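Local atomic coordinates of hydroxyethylphosphonate dioxygenase (Streptomyces albus, PDB entry 6B9R), a protein that oxidises 2-hydroxyethylphosphonate at a mononuclear non-haem iron centre, probably cleaving its carbon-carbon bond to give hydroxymethylphosphonate. Residues L86-V91 and V377-N382; A240-V245 and R294-P299; H300-A305 and G335-P340. All coordinates share one frame; numbering follows the deposited sequence.

Interaction 1: residues L86-V91 and V377-N382; sequences LRMMRV and VRWRYN
Leu86 sets its CB over one face of the Trp379 indole in a CH-pi contact: this CB stands 3.7 Å from the centroid of the five-membered ring, 17° off the ring normal. The indole nitrogen NE1 is hydrogen-bonded to the carbonyl of Gln84, just before the first strand, which would hold the ring against turning, and Tyr386 meets the same indole with the two ring planes inclined at about 20°.

The remaining contacts are between apolar branches. Leu86 CD2 reaches the six-membered ring, 4.0 Å from Trp379 CH2, while the other methyl, CD1, crosses to Val377 CG1 at 3.9 Å. Met88 runs extended beyond CG, and its terminal methyl CE comes within 4.0 Å of Val377 CB and 4.1 Å of Trp379 CZ3. Leu390 packs on both Met88 and Val377.

No hydrogen bond links the two segments. Strand 86-89 pairs with 395-398 and strand 375-381 with 384-390 and 403-407, and the two strand axes pass 9.6 Å apart. Side chains meeting between separate sheets in this way are consistent with the core of a beta sandwich, as in the cupin fold expected for this dioxygenase family.

Interaction 2: residues A240-V245 and R294-P299; sequences AMLRSV and RELLVP
Met241, on helix 238-249 of a Cro/C1-type helix-turn-helix domain, packs against Glu295, Leu296 and Val298 in the loop that follows helix 279-288. The contact is buried and has no hydrogen bond between the segments.

Apolar side chains form its two ends. At one, Met241 CB meets Val298 CG2 at 3.5 Å, and Met241 CG lies 3.8 Å from the same methyl. At the other, Leu296 projects CD2 to Val245 CG2, 4.0 Å away, the two side chains crossing at about a right angle; Leu242 CD1 lies 4.4 Å from Leu296 CD2. Leu296 also packs on Leu282, Leu285 and Ala286 of helix 279-288, so it lies between that helix and 238-249.

Between these ends, a bent methionine wraps a backbone carbonyl. Met241 CG is anti to the backbone N (chi1 -173°), and the chain then bends at chi2 (74°), which brings SD to 3.6 Å from Glu295 O; a second bend leaves CE equally close to it. An alanine here would probably leave a gap beside the Glu295 carbonyl and deprive Val298 CG2 of part of its packing, although CB would still touch it.

The 294-299 segment faces the dimer partner: Arg294 forms a salt bridge with Glu295 of the second subunit, and Val298 packs on Phe429 of that chain. The nearest approach to the Glu295 carbonyl is by Met241 CG, 3.4 Å from Glu295 O.

Interaction 3: residues H300-A305 and G335-P340; sequences HTTTEA and GDPLHP
Asp336 accepts three hydrogen bonds from Thr301 and Thr302, using both carboxylate oxygens. OD1 takes the Thr302 backbone N on its syn side at 2.8 Å (N-H...O 154°) and Thr302 OG1 on its anti side at 2.9 Å, both from the same face of the carboxylate. OD2 receives Thr301 OG1 at 2.7 Å, on its syn side, and also Leu338 N from above the plane at 3.0 Å. Four bonds thus fix the rotation of the group and would favour its ionised form. Thr301 OG1 in turn accepts from Thr303 OG1.

Thr302 holds OG1 between its backbone N and carbonyl carbon (chi1 64°), turned to the aspartate, and a water donates to both Thr302 OG1 and Gly335 O. Its methyl CG2 rests 3.7 Å from Pro337 CD, the two side chains crossing at about a right angle. Pro337 CB also lies 3.3 Å from His300 O.

Trp183 packs against Asp336 and Thr303. The Leu338 N to Asp336 OD2 bond makes an Asx turn, set on the type I beta turn Asp336-His339, whose aspartate joins the loop before strand 307-310 to the loop between strands 328-332 and 343-349.

In the fold
From the N terminus, strand 86-89 comes first, and its partner in interaction 1 arrives only after 285 intervening residues, a loop that includes the iron-site residues His149, Gln153 and His190. Interactions 2 and 3 are nested inside it, in series. Interaction 2 closes a short helical loop within the helix-turn-helix domain; the chain then passes from Pro299 into 300-305, where interaction 3 opens, tying the loop before strand 307-310 to the turn between strands 328-332 and 343-349. These two touch at Pro299 CB and Pro337 O, 3.8 Å apart, with centres about 17 Å apart. Interaction 1 lies across the chain's centre from both, joining two beta sheets, and all three reach the second subunit.

Interaction 1: residues L86-V91 and V377-N382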
ATOM      1  N   LEU A  86     -21.988  -2.749  -7.479  1.00 16.93           N
ATOM      2  CA  LEU A  86     -21.735  -3.331  -8.786  1.00 17.71           C
ATOM      3  C   LEU A  86     -22.310  -2.345  -9.792  1.00 17.07           C
ATOM      4  O   LEU A  86     -23.365  -1.756  -9.551  1.00 19.65           O
ATOM      5  CB  LEU A  86     -22.390  -4.721  -8.924  1.00 18.18           C
ATOM      6  CG  LEU A  86     -22.103  -5.586 -10.164  1.00 20.25           C
ATOM      7  CD1 LEU A  86     -22.167  -7.105  -9.851  1.00 16.83           C
ATOM      8  CD2 LEU A  86     -23.070  -5.257 -11.311  1.00 17.81           C
ATOM      9  N   ARG A  87     -21.600  -2.123 -10.890  1.00 17.30           N
ATOM     10  CA  ARG A  87     -22.127  -1.262 -11.940  1.00 17.83           C
ATOM     11  C   ARG A  87     -21.835  -1.881 -13.299  1.00 17.47           C
ATOM     12  O   ARG A  87     -20.736  -2.393 -13.532  1.00 17.97           O
ATOM     13  CB  ARG A  87     -21.541   0.153 -11.867  1.00 19.30           C
ATOM     14  CG  ARG A  87     -21.994   1.056 -13.004  1.00 20.70           C
ATOM     15  CD  ARG A  87     -21.519   2.507 -12.822  1.00 18.65           C
ATOM     16  NE  ARG A  87     -20.254   2.623 -12.088  1.00 17.93           N
ATOM     17  CZ  ARG A  87     -19.045   2.443 -12.614  1.00 24.47           C
ATOM     18  NH1 ARG A  87     -18.899   2.118 -13.894  1.00 22.20           N
ATOM     19  NH2 ARG A  87     -17.972   2.585 -11.850  1.00 22.52           N
ATOM     20  N   MET A  88     -22.822  -1.832 -14.187  1.00 17.63           N
ATOM     21  CA  MET A  88     -22.682  -2.371 -15.528  1.00 19.65           C
ATOM     22  C   MET A  88     -22.406  -1.245 -16.510  1.00 20.73           C
ATOM     23  O   MET A  88     -22.852  -0.109 -16.326  1.00 18.65           O
ATOM     24  CB  MET A  88     -23.942  -3.135 -15.954  1.00 21.92           C
ATOM     25  CG  MET A  88     -24.323  -4.208 -14.961  1.00 20.07           C
ATOM     26  SD  MET A  88     -25.845  -5.088 -15.368  1.00 20.82           S
ATOM     27  CE  MET A  88     -25.756  -6.325 -14.074  1.00 18.80           C
ATOM     28  N   MET A  89     -21.677  -1.583 -17.565  1.00 17.89           N
ATOM     29  CA  MET A  89     -21.468  -0.702 -18.700  1.00 18.28           C
ATOM     30  C   MET A  89     -21.952  -1.404 -19.961  1.00 21.89           C
ATOM     31  O   MET A  89     -21.731  -2.608 -20.130  1.00 21.25           O
ATOM     32  CB  MET A  89     -19.996  -0.338 -18.823  1.00 17.99           C
ATOM     33  CG  MET A  89     -19.726   0.671 -19.920  1.00 18.44           C
ATOM     34  SD  MET A  89     -17.991   1.121 -19.950  1.00 22.73           S
ATOM     35  CE  MET A  89     -18.037   2.323 -21.279  1.00 18.84           C
ATOM     36  N   ARG A  90     -22.624  -0.664 -20.842  1.00 19.20           N
ATOM     37  CA  ARG A  90     -23.278  -1.259 -21.999  1.00 20.99           C
ATOM     38  C   ARG A  90     -22.424  -1.116 -23.257  1.00 20.81           C
ATOM     39  O   ARG A  90     -21.666  -0.153 -23.411  1.00 22.41           O
ATOM     40  CB  ARG A  90     -24.646  -0.614 -22.257  1.00 22.87           C
ATOM     41  CG  ARG A  90     -25.575  -0.561 -21.047  1.00 20.41           C
ATOM     42  CD  ARG A  90     -25.873  -1.950 -20.519  1.00 25.40           C
ATOM     43  NE  ARG A  90     -26.734  -1.905 -19.341  1.00 24.70           N
ATOM     44  CZ  ARG A  90     -27.078  -2.976 -18.631  1.00 28.35           C
ATOM     45  NH1 ARG A  90     -26.621  -4.168 -18.985  1.00 27.27           N
ATOM     46  NH2 ARG A  90     -27.865  -2.851 -17.568  1.00 26.19           N
ATOM     47  N   VAL A  91     -22.598  -2.070 -24.173  1.00 20.01           N
ATOM     48  CA  VAL A  91     -21.991  -2.047 -25.501  1.00 22.80           C
ATOM     49  C   VAL A  91     -22.093  -0.676 -26.146  1.00 27.15           C
ATOM     50  O   VAL A  91     -21.110  -0.165 -26.695  1.00 25.95           O
ATOM     51  CB  VAL A  91     -22.652  -3.091 -26.419  1.00 29.07           C
ATOM     52  CG1 VAL A  91     -22.209  -2.887 -27.862  1.00 33.56           C
ATOM     53  CG2 VAL A  91     -22.315  -4.465 -25.960  1.00 22.91           C
ATOM     54  N   VAL A 377     -27.421 -11.116 -13.256  1.00 19.49           N
ATOM     55  CA  VAL A 377     -26.583 -10.946 -12.076  1.00 19.83           C
ATOM     56  C   VAL A 377     -27.474 -10.503 -10.929  1.00 24.24           C
ATOM     57  O   VAL A 377     -28.321  -9.618 -11.102  1.00 24.66           O
ATOM     58  CB  VAL A 377     -25.455  -9.922 -12.314  1.00 24.03           C
ATOM     59  CG1 VAL A 377     -24.489  -9.912 -11.131  1.00 24.11           C
ATOM     60  CG2 VAL A 377     -24.709 -10.230 -13.618  1.00 26.36           C
ATOM     61  N   ARG A 378     -27.297 -11.124  -9.767  1.00 20.17           N
ATOM     62  CA  ARG A 378     -28.059 -10.763  -8.580  1.00 24.97           C
ATOM     63  C   ARG A 378     -27.078 -10.561  -7.438  1.00 21.16           C
ATOM     64  O   ARG A 378     -26.201 -11.400  -7.221  1.00 20.00           O
ATOM     65  CB  ARG A 378     -29.094 -11.842  -8.246  1.00 22.01           C
ATOM     66  CG  ARG A 378     -30.056 -12.086  -9.400  1.00 33.13           C
ATOM     67  CD  ARG A 378     -31.057 -13.180  -9.095  1.00 40.61           C
ATOM     68  NE  ARG A 378     -32.058 -13.310 -10.149  1.00 45.33           N
ATOM     69  CZ  ARG A 378     -31.874 -13.987 -11.281  1.00 48.76           C
ATOM     70  NH1 ARG A 378     -30.717 -14.600 -11.521  1.00 40.87           N
ATOM     71  NH2 ARG A 378     -32.849 -14.051 -12.177  1.00 49.89           N
ATOM     72  N   TRP A 379     -27.189  -9.444  -6.732  1.00 22.85           N
ATOM     73  CA  TRP A 379     -26.166  -9.161  -5.746  1.00 21.03           C
ATOM     74  C   TRP A 379     -26.782  -8.408  -4.581  1.00 23.65           C
ATOM     75  O   TRP A 379     -27.905  -7.904  -4.657  1.00 18.56           O
ATOM     76  CB  TRP A 379     -24.987  -8.400  -6.382  1.00 18.02           C
ATOM     77  CG  TRP A 379     -25.208  -6.953  -6.717  1.00 22.15           C
ATOM     78  CD1 TRP A 379     -24.863  -5.880  -5.944  1.00 18.41           C
ATOM     79  CD2 TRP A 379     -25.779  -6.412  -7.921  1.00 20.47           C
ATOM     80  NE1 TRP A 379     -25.195  -4.710  -6.582  1.00 19.27           N
ATOM     81  CE2 TRP A 379     -25.757  -5.004  -7.795  1.00 18.74           C
ATOM     82  CE3 TRP A 379     -26.315  -6.979  -9.087  1.00 16.81           C
ATOM     83  CZ2 TRP A 379     -26.248  -4.148  -8.785  1.00 17.26           C
ATOM     84  CZ3 TRP A 379     -26.805  -6.129 -10.076  1.00 18.17           C
ATOM     85  CH2 TRP A 379     -26.763  -4.725  -9.917  1.00 17.43           C
ATOM     86  N   ARG A 380     -26.027  -8.357  -3.490  1.00 20.66           N
ATOM     87  CA  ARG A 380     -26.428  -7.648  -2.287  1.00 23.16           C
ATOM     88  C   ARG A 380     -25.338  -6.655  -1.907  1.00 20.93           C
ATOM     89  O   ARG A 380     -24.153  -6.885  -2.155  1.00 22.31           O
ATOM     90  CB  ARG A 380     -26.693  -8.619  -1.131  1.00 29.81           C
ATOM     91  N   TYR A 381     -25.752  -5.548  -1.299  1.00 20.32           N
ATOM     92  CA  TYR A 381     -24.807  -4.534  -0.842  1.00 22.99           C
ATOM     93  C   TYR A 381     -25.517  -3.648   0.162  1.00 21.90           C
ATOM     94  O   TYR A 381     -26.556  -3.069  -0.162  1.00 24.57           O
ATOM     95  CB  TYR A 381     -24.278  -3.682  -2.006  1.00 23.37           C
ATOM     96  CG  TYR A 381     -23.318  -2.569  -1.617  1.00 21.47           C
ATOM     97  CD1 TYR A 381     -22.220  -2.814  -0.789  1.00 17.85           C
ATOM     98  CD2 TYR A 381     -23.487  -1.280  -2.115  1.00 18.38           C
ATOM     99  CE1 TYR A 381     -21.325  -1.791  -0.448  1.00 18.73           C
ATOM    100  CE2 TYR A 381     -22.603  -0.257  -1.791  1.00 23.31           C
ATOM    101  CZ  TYR A 381     -21.521  -0.516  -0.963  1.00 18.94           C
ATOM    102  OH  TYR A 381     -20.651   0.510  -0.652  1.00 24.36           O
ATOM    103  N   ASN A 382     -24.942  -3.541   1.359  1.00 25.15           N
ATOM    104  CA  ASN A 382     -25.444  -2.664   2.421  1.00 32.55           C
ATOM    105  C   ASN A 382     -26.942  -2.869   2.661  1.00 36.64           C
ATOM    106  O   ASN A 382     -27.732  -1.925   2.664  1.00 41.45           O
ATOM    107  CB  ASN A 382     -25.139  -1.197   2.114  1.00 37.54           C
ATOM    108  CG  ASN A 382     -23.677  -0.852   2.316  1.00 40.20           C
ATOM    109  OD1 ASN A 382     -22.955  -1.541   3.043  1.00 37.78           O
ATOM    110  ND2 ASN A 382     -23.231   0.219   1.673  1.00 40.41           N
TER

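Interaction 2: residues A240-V245 and R294-P299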
ATOM      1  N   ALA A 240      18.818 -11.679  -0.086  1.00 20.31           N
ATOM      2  CA  ALA A 240      18.687 -10.225  -0.113  1.00 21.83           C
ATOM      3  C   ALA A 240      17.620  -9.748   0.863  1.00 25.36           C
ATOM      4  O   ALA A 240      17.792  -8.721   1.531  1.00 21.11           O
ATOM      5  CB  ALA A 240      18.350  -9.750  -1.527  1.00 20.81           C
ATOM      6  N   MET A 241      16.507 -10.476   0.926  1.00 18.92           N
ATOM      7  CA  MET A 241      15.448 -10.212   1.892  1.00 18.78           C
ATOM      8  C   MET A 241      15.978 -10.294   3.318  1.00 20.62           C
ATOM      9  O   MET A 241      15.718  -9.412   4.143  1.00 16.71           O
ATOM     10  CB  MET A 241      14.321 -11.217   1.664  1.00 20.49           C
ATOM     11  CG  MET A 241      13.048 -11.018   2.460  1.00 28.89           C
ATOM     12  SD  MET A 241      12.104  -9.630   1.821  1.00 42.24           S
ATOM     13  CE  MET A 241      12.564  -8.472   3.080  1.00 20.86           C
ATOM     14  N   LEU A 242      16.725 -11.359   3.630  1.00 17.00           N
ATOM     15  CA  LEU A 242      17.326 -11.477   4.954  1.00 17.34           C
ATOM     16  C   LEU A 242      18.271 -10.313   5.235  1.00 20.00           C
ATOM     17  O   LEU A 242      18.200  -9.688   6.301  1.00 21.41           O
ATOM     18  CB  LEU A 242      18.056 -12.812   5.079  1.00 15.94           C
ATOM     19  CG  LEU A 242      18.797 -13.040   6.398  1.00 18.53           C
ATOM     20  CD1 LEU A 242      17.814 -13.045   7.574  1.00 27.77           C
ATOM     21  CD2 LEU A 242      19.590 -14.345   6.345  1.00 19.94           C
ATOM     22  N   ARG A 243      19.157  -9.989   4.284  1.00 16.36           N
ATOM     23  CA  ARG A 243      20.040  -8.836   4.491  1.00 23.35           C
ATOM     24  C   ARG A 243      19.235  -7.560   4.725  1.00 22.02           C
ATOM     25  O   ARG A 243      19.605  -6.714   5.553  1.00 17.88           O
ATOM     26  CB  ARG A 243      20.978  -8.640   3.294  1.00 19.38           C
ATOM     27  CG  ARG A 243      22.028  -9.747   3.107  1.00 18.32           C
ATOM     28  CD  ARG A 243      23.112  -9.325   2.130  1.00 20.62           C
ATOM     29  NE  ARG A 243      22.587  -8.729   0.898  1.00 21.51           N
ATOM     30  CZ  ARG A 243      22.265  -9.423  -0.196  1.00 30.43           C
ATOM     31  NH1 ARG A 243      22.390 -10.745  -0.212  1.00 24.21           N
ATOM     32  NH2 ARG A 243      21.813  -8.802  -1.273  1.00 31.96           N
ATOM     33  N   SER A 244      18.128  -7.403   4.001  1.00 20.01           N
ATOM     34  CA  SER A 244      17.341  -6.181   4.132  1.00 21.68           C
ATOM     35  C   SER A 244      16.704  -6.067   5.516  1.00 20.52           C
ATOM     36  O   SER A 244      16.668  -4.972   6.104  1.00 18.39           O
ATOM     37  CB  SER A 244      16.277  -6.130   3.033  1.00 26.51           C
ATOM     38  OG  SER A 244      15.536  -4.924   3.108  1.00 30.20           O
ATOM     39  N   VAL A 245      16.189  -7.176   6.055  1.00 16.33           N
ATOM     40  CA  VAL A 245      15.587  -7.127   7.387  1.00 18.48           C
ATOM     41  C   VAL A 245      16.663  -6.936   8.445  1.00 18.54           C
ATOM     42  O   VAL A 245      16.459  -6.219   9.433  1.00 17.63           O
ATOM     43  CB  VAL A 245      14.735  -8.388   7.643  1.00 18.13           C
ATOM     44  CG1 VAL A 245      14.092  -8.332   9.027  1.00 18.80           C
ATOM     45  CG2 VAL A 245      13.647  -8.506   6.575  1.00 20.21           C
ATOM     46  N   ARG A 294       6.524 -14.870   7.276  1.00 20.60           N
ATOM     47  CA  ARG A 294       6.006 -14.252   6.060  1.00 20.37           C
ATOM     48  C   ARG A 294       6.981 -13.233   5.478  1.00 24.74           C
ATOM     49  O   ARG A 294       7.163 -13.160   4.258  1.00 23.94           O
ATOM     50  CB  ARG A 294       4.654 -13.600   6.367  1.00 26.11           C
ATOM     51  CG  ARG A 294       3.961 -12.955   5.180  1.00 31.59           C
ATOM     52  CD  ARG A 294       2.591 -12.360   5.542  1.00 23.22           C
ATOM     53  NE  ARG A 294       2.064 -11.613   4.400  1.00 25.70           N
ATOM     54  CZ  ARG A 294       1.078 -12.030   3.604  1.00 28.81           C
ATOM     55  NH1 ARG A 294       0.707 -11.283   2.573  1.00 29.26           N
ATOM     56  NH2 ARG A 294       0.443 -13.175   3.844  1.00 20.54           N
ATOM     57  N   GLU A 295       7.641 -12.450   6.337  1.00 22.52           N
ATOM     58  CA  GLU A 295       8.455 -11.344   5.853  1.00 17.39           C
ATOM     59  C   GLU A 295       9.824 -11.764   5.337  1.00 18.75           C
ATOM     60  O   GLU A 295      10.500 -10.935   4.715  1.00 25.42           O
ATOM     61  CB  GLU A 295       8.621 -10.293   6.963  1.00 17.34           C
ATOM     62  CG  GLU A 295       7.293  -9.690   7.373  1.00 18.89           C
ATOM     63  CD  GLU A 295       6.646  -8.885   6.242  1.00 24.17           C
ATOM     64  OE1 GLU A 295       7.378  -8.360   5.374  1.00 21.71           O
ATOM     65  OE2 GLU A 295       5.403  -8.772   6.225  1.00 25.87           O
ATOM     66  N   LEU A 296      10.255 -13.010   5.567  1.00 17.54           N
ATOM     67  CA  LEU A 296      11.526 -13.501   5.039  1.00 17.71           C
ATOM     68  C   LEU A 296      11.356 -14.307   3.759  1.00 23.87           C
ATOM     69  O   LEU A 296      12.356 -14.752   3.184  1.00 24.21           O
ATOM     70  CB  LEU A 296      12.245 -14.350   6.090  1.00 21.73           C
ATOM     71  CG  LEU A 296      12.613 -13.652   7.406  1.00 19.52           C
ATOM     72  CD1 LEU A 296      13.316 -14.650   8.347  1.00 19.82           C
ATOM     73  CD2 LEU A 296      13.500 -12.442   7.179  1.00 24.68           C
ATOM     74  N   LEU A 297      10.120 -14.510   3.307  1.00 22.93           N
ATOM     75  CA  LEU A 297       9.826 -15.245   2.084  1.00 20.70           C
ATOM     76  C   LEU A 297       9.638 -14.266   0.932  1.00 23.68           C
ATOM     77  O   LEU A 297       9.059 -13.193   1.109  1.00 21.38           O
ATOM     78  CB  LEU A 297       8.571 -16.100   2.250  1.00 20.31           C
ATOM     79  CG  LEU A 297       8.667 -17.256   3.246  1.00 20.63           C
ATOM     80  CD1 LEU A 297       7.370 -18.054   3.212  1.00 22.32           C
ATOM     81  CD2 LEU A 297       9.852 -18.150   2.895  1.00 22.95           C
ATOM     82  N   VAL A 298      10.136 -14.634  -0.243  1.00 21.65           N
ATOM     83  CA  VAL A 298      10.108 -13.781  -1.423  1.00 20.95           C
ATOM     84  C   VAL A 298       9.348 -14.527  -2.509  1.00 23.85           C
ATOM     85  O   VAL A 298       9.641 -15.696  -2.760  1.00 24.29           O
ATOM     86  CB  VAL A 298      11.520 -13.413  -1.916  1.00 29.77           C
ATOM     87  CG1 VAL A 298      11.447 -12.386  -3.039  1.00 26.02           C
ATOM     88  CG2 VAL A 298      12.367 -12.889  -0.768  1.00 25.14           C
ATOM     89  N   PRO A 299       8.380 -13.912  -3.174  1.00 25.97           N
ATOM     90  CA  PRO A 299       7.679 -14.624  -4.238  1.00 24.57           C
ATOM     91  C   PRO A 299       8.603 -14.857  -5.415  1.00 25.23           C
ATOM     92  O   PRO A 299       9.538 -14.093  -5.663  1.00 27.92           O
ATOM     93  CB  PRO A 299       6.532 -13.678  -4.608  1.00 25.43           C
ATOM     94  CG  PRO A 299       7.069 -12.335  -4.282  1.00 28.02           C
ATOM     95  CD  PRO A 299       7.890 -12.534  -3.031  1.00 30.23           C
TER

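Interaction 3: residues H300-A305 and G335-P340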
ATOM      1  N   HIS A 300       8.363 -15.967  -6.099  1.00 29.39           N
ATOM      2  CA  HIS A 300       8.981 -16.213  -7.386  1.00 32.98           C
ATOM      3  C   HIS A 300       8.048 -15.711  -8.471  1.00 37.05           C
ATOM      4  O   HIS A 300       6.870 -15.434  -8.234  1.00 43.21           O
ATOM      5  CB  HIS A 300       9.274 -17.699  -7.567  1.00 36.48           C
ATOM      6  CG  HIS A 300      10.236 -18.249  -6.562  1.00 46.30           C
ATOM      7  ND1 HIS A 300      11.592 -18.341  -6.800  1.00 50.94           N
ATOM      8  CD2 HIS A 300      10.041 -18.731  -5.312  1.00 52.16           C
ATOM      9  CE1 HIS A 300      12.188 -18.860  -5.743  1.00 51.75           C
ATOM     10  NE2 HIS A 300      11.271 -19.107  -4.826  1.00 49.81           N
ATOM     11  N   THR A 301       8.592 -15.550  -9.659  1.00 29.33           N
ATOM     12  CA  THR A 301       7.773 -15.222 -10.809  1.00 26.02           C
ATOM     13  C   THR A 301       7.814 -16.391 -11.786  1.00 34.20           C
ATOM     14  O   THR A 301       8.736 -17.209 -11.761  1.00 31.84           O
ATOM     15  CB  THR A 301       8.258 -13.929 -11.465  1.00 28.76           C
ATOM     16  OG1 THR A 301       7.292 -13.486 -12.425  1.00 29.23           O
ATOM     17  CG2 THR A 301       9.617 -14.150 -12.137  1.00 26.51           C
ATOM     18  N   THR A 302       6.779 -16.500 -12.621  1.00 32.42           N
ATOM     19  CA  THR A 302       6.768 -17.497 -13.683  1.00 36.14           C
ATOM     20  C   THR A 302       6.980 -16.868 -15.054  1.00 39.15           C
ATOM     21  O   THR A 302       6.891 -17.577 -16.070  1.00 31.95           O
ATOM     22  CB  THR A 302       5.463 -18.307 -13.678  1.00 30.77           C
ATOM     23  OG1 THR A 302       4.346 -17.450 -13.958  1.00 33.20           O
ATOM     24  CG2 THR A 302       5.258 -18.993 -12.334  1.00 24.68           C
ATOM     25  N   THR A 303       7.256 -15.564 -15.099  1.00 32.85           N
ATOM     26  CA  THR A 303       7.435 -14.862 -16.361  1.00 33.01           C
ATOM     27  C   THR A 303       8.746 -15.267 -17.032  1.00 34.01           C
ATOM     28  O   THR A 303       9.720 -15.667 -16.381  1.00 27.12           O
ATOM     29  CB  THR A 303       7.419 -13.335 -16.164  1.00 31.27           C
ATOM     30  OG1 THR A 303       8.297 -12.957 -15.094  1.00 32.83           O
ATOM     31  CG2 THR A 303       6.004 -12.816 -15.882  1.00 20.41           C
ATOM     32  N   GLU A 304       8.746 -15.153 -18.357  1.00 28.86           N
ATOM     33  CA  GLU A 304       9.920 -15.315 -19.199  1.00 29.96           C
ATOM     34  C   GLU A 304       9.793 -14.274 -20.300  1.00 35.43           C
ATOM     35  O   GLU A 304       8.726 -14.144 -20.910  1.00 30.19           O
ATOM     36  CB  GLU A 304      10.014 -16.741 -19.765  1.00 36.09           C
ATOM     37  CG  GLU A 304      11.151 -16.969 -20.787  1.00 45.66           C
ATOM     38  CD  GLU A 304      12.514 -16.484 -20.299  1.00 52.59           C
ATOM     39  OE1 GLU A 304      12.763 -16.501 -19.072  1.00 55.69           O
ATOM     40  OE2 GLU A 304      13.340 -16.083 -21.150  1.00 55.05           O
ATOM     41  N   ALA A 305      10.856 -13.496 -20.515  1.00 29.66           N
ATOM     42  CA  ALA A 305      10.771 -12.311 -21.367  1.00 30.32           C
ATOM     43  C   ALA A 305       9.628 -11.404 -20.906  1.00 24.91           C
ATOM     44  O   ALA A 305       8.903 -10.816 -21.711  1.00 28.10           O
ATOM     45  CB  ALA A 305      10.622 -12.697 -22.843  1.00 27.87           C
ATOM     46  N   GLY A 335      -1.636 -15.667 -15.120  1.00 17.54           N
ATOM     47  CA  GLY A 335      -1.351 -14.811 -13.991  1.00 20.39           C
ATOM     48  C   GLY A 335       0.095 -14.988 -13.611  1.00 21.47           C
ATOM     49  O   GLY A 335       0.893 -15.522 -14.377  1.00 21.07           O
ATOM     50  N   ASP A 336       0.435 -14.567 -12.390  1.00 19.14           N
ATOM     51  CA  ASP A 336       1.824 -14.662 -11.941  1.00 21.83           C
ATOM     52  C   ASP A 336       1.876 -14.555 -10.427  1.00 17.21           C
ATOM     53  O   ASP A 336       1.111 -13.765  -9.848  1.00 16.39           O
ATOM     54  CB  ASP A 336       2.695 -13.575 -12.570  1.00 20.74           C
ATOM     55  CG  ASP A 336       4.187 -13.860 -12.390  1.00 24.38           C
ATOM     56  OD1 ASP A 336       4.713 -14.704 -13.145  1.00 25.60           O
ATOM     57  OD2 ASP A 336       4.814 -13.243 -11.509  1.00 21.81           O
ATOM     58  N   PRO A 337       2.747 -15.323  -9.755  1.00 15.25           N
ATOM     59  CA  PRO A 337       2.834 -15.234  -8.285  1.00 18.38           C
ATOM     60  C   PRO A 337       3.383 -13.914  -7.780  1.00 19.03           C
ATOM     61  O   PRO A 337       3.302 -13.661  -6.570  1.00 18.13           O
ATOM     62  CB  PRO A 337       3.772 -16.394  -7.897  1.00 15.19           C
ATOM     63  CG  PRO A 337       3.803 -17.313  -9.115  1.00 26.09           C
ATOM     64  CD  PRO A 337       3.537 -16.439 -10.308  1.00 22.87           C
ATOM     65  N   LEU A 338       3.964 -13.075  -8.639  1.00 17.29           N
ATOM     66  CA  LEU A 338       4.299 -11.728  -8.178  1.00 16.58           C
ATOM     67  C   LEU A 338       3.038 -10.966  -7.798  1.00 17.98           C
ATOM     68  O   LEU A 338       3.078 -10.058  -6.955  1.00 15.20           O
ATOM     69  CB  LEU A 338       5.076 -10.962  -9.253  1.00 19.93           C
ATOM     70  CG  LEU A 338       5.526  -9.535  -8.895  1.00 31.06           C
ATOM     71  CD1 LEU A 338       6.819  -9.558  -8.083  1.00 33.08           C
ATOM     72  CD2 LEU A 338       5.679  -8.650 -10.134  1.00 33.32           C
ATOM     73  N   HIS A 339       1.914 -11.333  -8.403  1.00 16.47           N
ATOM     74  CA  HIS A 339       0.604 -10.760  -8.118  1.00 14.42           C
ATOM     75  C   HIS A 339      -0.329 -11.868  -7.640  1.00 13.94           C
ATOM     76  O   HIS A 339      -1.238 -12.290  -8.366  1.00 16.52           O
ATOM     77  CB  HIS A 339       0.034 -10.063  -9.350  1.00 12.95           C
ATOM     78  CG  HIS A 339       0.401  -8.615  -9.437  1.00 12.54           C
ATOM     79  ND1 HIS A 339      -0.200  -7.750 -10.325  1.00 15.31           N
ATOM     80  CD2 HIS A 339       1.311  -7.885  -8.750  1.00 21.22           C
ATOM     81  CE1 HIS A 339       0.314  -6.541 -10.169  1.00 19.20           C
ATOM     82  NE2 HIS A 339       1.235  -6.599  -9.223  1.00 19.34           N
ATOM     83  N   PRO A 340      -0.142 -12.350  -6.410  1.00 15.34           N
ATOM     84  CA  PRO A 340      -0.990 -13.445  -5.923  1.00 16.89           C
ATOM     85  C   PRO A 340      -2.463 -13.084  -5.848  1.00 21.06           C
ATOM     86  O   PRO A 340      -3.305 -13.985  -5.872  1.00 15.53           O
ATOM     87  CB  PRO A 340      -0.418 -13.727  -4.527  1.00 14.96           C
ATOM     88  CG  PRO A 340       0.100 -12.335  -4.086  1.00 17.59           C
ATOM     89  CD  PRO A 340       0.743 -11.822  -5.358  1.00 18.01           C
TER
HETATM   90  O   HOH W   1       1.910 -18.296 -13.363  1.00 31.13           O